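Local coordinates for protein putative oxidoreductase FAD-binding subunit (Sulfolobus tokodaii, PDB 4ZOH) that binds FAD and probably serves as the flavoprotein subunit that relays electrons in a multi-subunit oxidoreductase of the molybdopterin dehydrogenase type, at residues 24-29 against 46-51. Sequence-based numbering, arbitrary orientation.
With FAD (flavin-adenine dinucleotide), chain H.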
ATOM      1  N   HIS B  24     -41.198 -20.488  -3.521  1.00 53.79           N
ATOM      2  CA  HIS B  24     -40.069 -20.202  -4.413  1.00 51.82           C
ATOM      3  C   HIS B  24     -39.366 -21.494  -4.862  1.00 57.05           C
ATOM      4  O   HIS B  24     -38.378 -21.957  -4.274  1.00 51.73           O
ATOM      5  CB  HIS B  24     -39.119 -19.241  -3.739  1.00 49.13           C
ATOM      6  CG  HIS B  24     -39.715 -17.902  -3.514  1.00 48.38           C
ATOM      7  ND1 HIS B  24     -40.323 -17.548  -2.322  1.00 45.27           N
ATOM      8  CD2 HIS B  24     -39.828 -16.836  -4.338  1.00 48.43           C
ATOM      9  CE1 HIS B  24     -40.752 -16.303  -2.409  1.00 50.41           C
ATOM     10  NE2 HIS B  24     -40.462 -15.846  -3.619  1.00 54.77           N
ATOM     11  N   GLN B  25     -39.920 -22.055  -5.917  1.00 56.40           N
ATOM     12  CA  GLN B  25     -39.582 -23.356  -6.432  1.00 53.99           C
ATOM     13  C   GLN B  25     -38.098 -23.556  -6.512  1.00 49.93           C
ATOM     14  O   GLN B  25     -37.627 -24.662  -6.325  1.00 46.08           O
ATOM     15  CB  GLN B  25     -40.180 -23.491  -7.839  1.00 59.12           C
ATOM     16  CG  GLN B  25     -41.715 -23.540  -7.848  1.00 70.65           C
ATOM     17  CD  GLN B  25     -42.271 -24.922  -7.502  1.00 71.60           C
ATOM     18  OE1 GLN B  25     -41.675 -25.936  -7.850  1.00 73.72           O
ATOM     19  NE2 GLN B  25     -43.418 -24.965  -6.832  1.00 70.12           N
ATOM     20  N   ASP B  26     -37.355 -22.496  -6.808  1.00 47.52           N
ATOM     21  CA  ASP B  26     -35.958 -22.662  -7.143  1.00 49.55           C
ATOM     22  C   ASP B  26     -35.002 -22.033  -6.111  1.00 45.50           C
ATOM     23  O   ASP B  26     -33.833 -21.815  -6.381  1.00 51.13           O
ATOM     24  CB  ASP B  26     -35.740 -22.096  -8.513  1.00 47.11           C
ATOM     25  CG  ASP B  26     -35.699 -20.657  -8.473  1.00 56.65           C
ATOM     26  OD1 ASP B  26     -36.540 -20.039  -7.768  1.00 59.90           O
ATOM     27  OD2 ASP B  26     -34.768 -20.139  -9.082  1.00 68.58           O
ATOM     28  N   ALA B  27     -35.523 -21.728  -4.941  1.00 36.52           N
ATOM     29  CA  ALA B  27     -34.724 -21.408  -3.784  1.00 40.02           C
ATOM     30  C   ALA B  27     -34.144 -22.710  -3.223  1.00 40.69           C
ATOM     31  O   ALA B  27     -34.819 -23.722  -3.239  1.00 40.99           O
ATOM     32  CB  ALA B  27     -35.571 -20.728  -2.740  1.00 37.25           C
ATOM     33  N   ARG B  28     -32.902 -22.689  -2.761  1.00 40.12           N
ATOM     34  CA  ARG B  28     -32.238 -23.887  -2.190  1.00 39.31           C
ATOM     35  C   ARG B  28     -31.982 -23.642  -0.704  1.00 33.41           C
ATOM     36  O   ARG B  28     -31.520 -22.554  -0.335  1.00 35.06           O
ATOM     37  CB  ARG B  28     -30.906 -24.178  -2.934  1.00 38.27           C
ATOM     38  CG  ARG B  28     -31.048 -24.829  -4.309  1.00 45.18           C
ATOM     39  CD  ARG B  28     -31.395 -26.299  -4.127  1.00 56.79           C
ATOM     40  NE  ARG B  28     -32.433 -26.748  -5.043  1.00 70.19           N
ATOM     41  CZ  ARG B  28     -32.223 -27.562  -6.085  1.00 88.48           C
ATOM     42  NH1 ARG B  28     -31.004 -28.027  -6.349  1.00 95.77           N
ATOM     43  NH2 ARG B  28     -33.232 -27.934  -6.873  1.00 98.76           N
ATOM     44  N   PRO B  29     -32.281 -24.625   0.170  1.00 32.58           N
ATOM     45  CA  PRO B  29     -31.869 -24.408   1.548  1.00 30.56           C
ATOM     46  C   PRO B  29     -30.366 -24.670   1.778  1.00 30.95           C
ATOM     47  O   PRO B  29     -29.749 -25.467   1.032  1.00 31.54           O
ATOM     48  CB  PRO B  29     -32.693 -25.431   2.311  1.00 31.24           C
ATOM     49  CG  PRO B  29     -32.884 -26.530   1.336  1.00 31.90           C
ATOM     50  CD  PRO B  29     -33.077 -25.859   0.022  1.00 30.77           C
ATOM     51  N   ARG B  46     -27.946 -21.878 -10.013  1.00 41.25           N
ATOM     52  CA  ARG B  46     -28.252 -20.442 -10.009  1.00 36.53           C
ATOM     53  C   ARG B  46     -29.604 -20.233  -9.382  1.00 37.22           C
ATOM     54  O   ARG B  46     -30.528 -19.881 -10.072  1.00 36.99           O
ATOM     55  CB  ARG B  46     -28.307 -19.899 -11.427  1.00 37.05           C
ATOM     56  CG  ARG B  46     -26.967 -19.861 -12.112  1.00 42.04           C
ATOM     57  CD  ARG B  46     -27.099 -19.340 -13.524  1.00 41.31           C
ATOM     58  NE  ARG B  46     -25.810 -19.334 -14.201  1.00 35.58           N
ATOM     59  CZ  ARG B  46     -24.930 -18.346 -14.108  1.00 38.39           C
ATOM     60  NH1 ARG B  46     -25.167 -17.265 -13.353  1.00 39.61           N
ATOM     61  NH2 ARG B  46     -23.800 -18.444 -14.766  1.00 38.55           N
ATOM     62  N   PRO B  47     -29.721 -20.444  -8.062  1.00 38.07           N
ATOM     63  CA  PRO B  47     -31.017 -20.299  -7.461  1.00 35.90           C
ATOM     64  C   PRO B  47     -31.332 -18.816  -7.260  1.00 40.66           C
ATOM     65  O   PRO B  47     -30.431 -17.997  -7.302  1.00 43.72           O
ATOM     66  CB  PRO B  47     -30.866 -21.006  -6.118  1.00 36.10           C
ATOM     67  CG  PRO B  47     -29.420 -21.086  -5.836  1.00 38.43           C
ATOM     68  CD  PRO B  47     -28.658 -20.624  -7.053  1.00 38.43           C
ATOM     69  N   SER B  48     -32.601 -18.491  -7.041  1.00 38.15           N
ATOM     70  CA  SER B  48     -33.060 -17.132  -6.844  1.00 37.74           C
ATOM     71  C   SER B  48     -32.751 -16.758  -5.418  1.00 40.23           C
ATOM     72  O   SER B  48     -32.403 -15.611  -5.127  1.00 38.50           O
ATOM     73  CB  SER B  48     -34.569 -17.059  -7.082  1.00 37.42           C
ATOM     74  OG  SER B  48     -35.224 -18.133  -6.406  1.00 33.18           O
ATOM     75  N   TYR B  49     -32.908 -17.739  -4.519  1.00 36.41           N
ATOM     76  CA  TYR B  49     -32.693 -17.528  -3.113  1.00 41.80           C
ATOM     77  C   TYR B  49     -31.970 -18.711  -2.473  1.00 41.49           C
ATOM     78  O   TYR B  49     -32.179 -19.851  -2.827  1.00 40.16           O
ATOM     79  CB  TYR B  49     -34.023 -17.295  -2.380  1.00 44.26           C
ATOM     80  CG  TYR B  49     -34.691 -15.969  -2.705  1.00 48.66           C
ATOM     81  CD1 TYR B  49     -34.474 -14.842  -1.897  1.00 48.60           C
ATOM     82  CD2 TYR B  49     -35.566 -15.843  -3.801  1.00 52.42           C
ATOM     83  CE1 TYR B  49     -35.086 -13.622  -2.191  1.00 53.50           C
ATOM     84  CE2 TYR B  49     -36.191 -14.627  -4.094  1.00 54.16           C
ATOM     85  CZ  TYR B  49     -35.948 -13.522  -3.287  1.00 55.29           C
ATOM     86  OH  TYR B  49     -36.560 -12.313  -3.568  1.00 60.34           O
ATOM     87  N   ILE B  50     -31.129 -18.423  -1.512  1.00 37.70           N
ATOM     88  CA  ILE B  50     -30.658 -19.455  -0.644  1.00 39.10           C
ATOM     89  C   ILE B  50     -31.403 -19.230   0.681  1.00 36.36           C
ATOM     90  O   ILE B  50     -31.408 -18.113   1.214  1.00 34.02           O
ATOM     91  CB  ILE B  50     -29.118 -19.356  -0.470  1.00 35.99           C
ATOM     92  CG1 ILE B  50     -28.371 -19.717  -1.761  1.00 37.08           C
ATOM     93  CG2 ILE B  50     -28.635 -20.143   0.747  1.00 34.82           C
ATOM     94  CD1 ILE B  50     -28.709 -21.060  -2.374  1.00 38.08           C
ATOM     95  N   VAL B  51     -32.002 -20.289   1.222  1.00 35.20           N
ATOM     96  CA  VAL B  51     -32.731 -20.200   2.494  1.00 32.95           C
ATOM     97  C   VAL B  51     -31.888 -20.847   3.597  1.00 35.55           C
ATOM     98  O   VAL B  51     -31.536 -22.039   3.507  1.00 35.82           O
ATOM     99  CB  VAL B  51     -34.100 -20.922   2.352  1.00 35.84           C
ATOM    100  CG1 VAL B  51     -34.925 -20.877   3.630  1.00 29.71           C
ATOM    101  CG2 VAL B  51     -34.832 -20.440   1.108  1.00 31.33           C
TER
HETATM  102  PA  FAD H 301     -25.359 -28.421   1.748  1.00 31.37           P
HETATM  103  O1A FAD H 301     -24.188 -28.210   0.849  1.00 26.30           O
HETATM  104  O2A FAD H 301     -25.836 -27.366   2.652  1.00 28.95           O
HETATM  105  O5B FAD H 301     -26.602 -28.834   0.896  1.00 27.05           O
HETATM  106  C5B FAD H 301     -26.463 -29.843  -0.151  1.00 27.92           C
HETATM  107  C4B FAD H 301     -27.902 -30.046  -0.882  1.00 28.75           C
HETATM  108  O4B FAD H 301     -28.979 -30.429   0.065  1.00 32.61           O
HETATM  109  C3B FAD H 301     -28.352 -28.695  -1.425  1.00 30.48           C
HETATM  110  O3B FAD H 301     -28.987 -28.890  -2.664  1.00 30.11           O
HETATM  111  C2B FAD H 301     -29.304 -28.119  -0.349  1.00 35.21           C
HETATM  112  O2B FAD H 301     -30.271 -27.189  -0.853  1.00 36.33           O
HETATM  113  C1B FAD H 301     -30.017 -29.342   0.115  1.00 33.00           C
HETATM  114  N9A FAD H 301     -30.288 -29.563   1.530  1.00 27.97           N
HETATM  115  C8A FAD H 301     -29.472 -29.421   2.572  1.00 28.84           C
HETATM  116  N7A FAD H 301     -30.108 -29.829   3.694  1.00 28.13           N
HETATM  117  C5A FAD H 301     -31.347 -30.240   3.331  1.00 30.32           C
HETATM  118  C6A FAD H 301     -32.447 -30.781   4.030  1.00 30.96           C
HETATM  119  N6A FAD H 301     -32.320 -30.970   5.340  1.00 28.51           N
HETATM  120  N1A FAD H 301     -33.577 -31.084   3.364  1.00 31.36           N
HETATM  121  C2A FAD H 301     -33.672 -30.956   2.015  1.00 30.10           C
HETATM  122  N3A FAD H 301     -32.647 -30.439   1.329  1.00 29.98           N
HETATM  123  C4A FAD H 301     -31.469 -30.077   1.955  1.00 29.02           C
HETATM  124  N1  FAD H 301     -18.941 -36.347   1.048  1.00 28.74           N
HETATM  125  C2  FAD H 301     -18.764 -37.723   1.158  1.00 26.55           C
HETATM  126  O2  FAD H 301     -19.738 -38.439   1.269  1.00 23.97           O
HETATM  127  N3  FAD H 301     -17.517 -38.273   1.151  1.00 25.74           N
HETATM  128  C4  FAD H 301     -16.417 -37.495   1.011  1.00 26.38           C
HETATM  129  O4  FAD H 301     -15.310 -38.041   1.059  1.00 24.00           O
HETATM  130  C4X FAD H 301     -16.580 -36.100   0.864  1.00 25.51           C
HETATM  131  N5  FAD H 301     -15.464 -35.305   0.728  1.00 25.20           N
HETATM  132  C5X FAD H 301     -15.648 -33.900   0.557  1.00 26.56           C
HETATM  133  C6  FAD H 301     -14.516 -33.117   0.357  1.00 24.09           C
HETATM  134  C7  FAD H 301     -14.649 -31.726   0.218  1.00 24.87           C
HETATM  135  C7M FAD H 301     -13.347 -30.923   0.006  1.00 21.19           C
HETATM  136  C8  FAD H 301     -15.928 -31.135   0.244  1.00 26.15           C
HETATM  137  C8M FAD H 301     -16.159 -29.610   0.062  1.00 23.48           C
HETATM  138  C9  FAD H 301     -17.078 -31.933   0.395  1.00 26.33           C
HETATM  139  C9A FAD H 301     -16.932 -33.311   0.572  1.00 26.77           C
HETATM  140  N10 FAD H 301     -18.054 -34.154   0.732  1.00 27.75           N
HETATM  141  C10 FAD H 301     -17.843 -35.537   0.884  1.00 26.29           C
HETATM  142  C1' FAD H 301     -19.419 -33.639   0.745  1.00 27.23           C
HETATM  143  C2' FAD H 301     -19.846 -33.228   2.167  1.00 25.50           C
HETATM  144  O2' FAD H 301     -20.076 -34.434   2.926  1.00 30.16           O
HETATM  145  C3' FAD H 301     -21.090 -32.297   2.174  1.00 25.92           C
HETATM  146  O3' FAD H 301     -21.141 -31.747   3.492  1.00 24.54           O
HETATM  147  C4' FAD H 301     -22.396 -33.021   1.890  1.00 28.72           C
HETATM  148  O4' FAD H 301     -22.254 -33.737   0.664  1.00 26.39           O
HETATM  149  C5' FAD H 301     -23.592 -32.049   1.786  1.00 25.16           C
HETATM  150  O5' FAD H 301     -24.003 -31.786   3.154  1.00 27.31           O
HETATM  151  P   FAD H 301     -24.134 -30.300   3.662  1.00 30.70           P
HETATM  152  O1P FAD H 301     -24.818 -30.329   4.988  1.00 29.68           O
HETATM  153  O2P FAD H 301     -22.826 -29.610   3.593  1.00 26.72           O
HETATM  154  O3P FAD H 301     -25.155 -29.787   2.571  1.00 28.30           O
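Arg28 and Ile50 pair side by side in the parallel strands of a beta-alpha-beta unit, the two joined through helix 36-41, and the contact illustrates how a short parallel ladder is flanked by side-chain pairs on both faces and at the turn that leads into it. Arg28 N donates to Tyr49 O (2.9 Å) and Arg28 O accepts from Val51 N (2.8 Å), so Arg28 grips the central strand of a three-stranded sheet with both backbone polar atoms. On its side of the sheet, CD1 of Ile50 lies against CB of Arg28; on the other, the methyl of Ala27 rests on CG2 of Val51, under helix 14-23. At the start of strand 49-52, the Tyr49 ring turns its edge toward the face of His24, planes at 55°, while Tyr49 OH is hydrogen-bonded to a polar side chain of a neighbouring subunit. Asp26 carries its carboxylate between backbone N and carbonyl carbon (chi1 77°), where OD1 takes a hydrogen bond from Ser48 OG at 2.7 Å, arriving from above the carboxylate plane. With an alanine at Ser48 the hydroxyl is gone, and the Asp26 carboxylate would probably lose this donor and turn more freely. One residue on from Arg28 the strand meets the cofactor: the ribose hydroxyl O2B of FAD donates to Pro29 O across 2.6 Å.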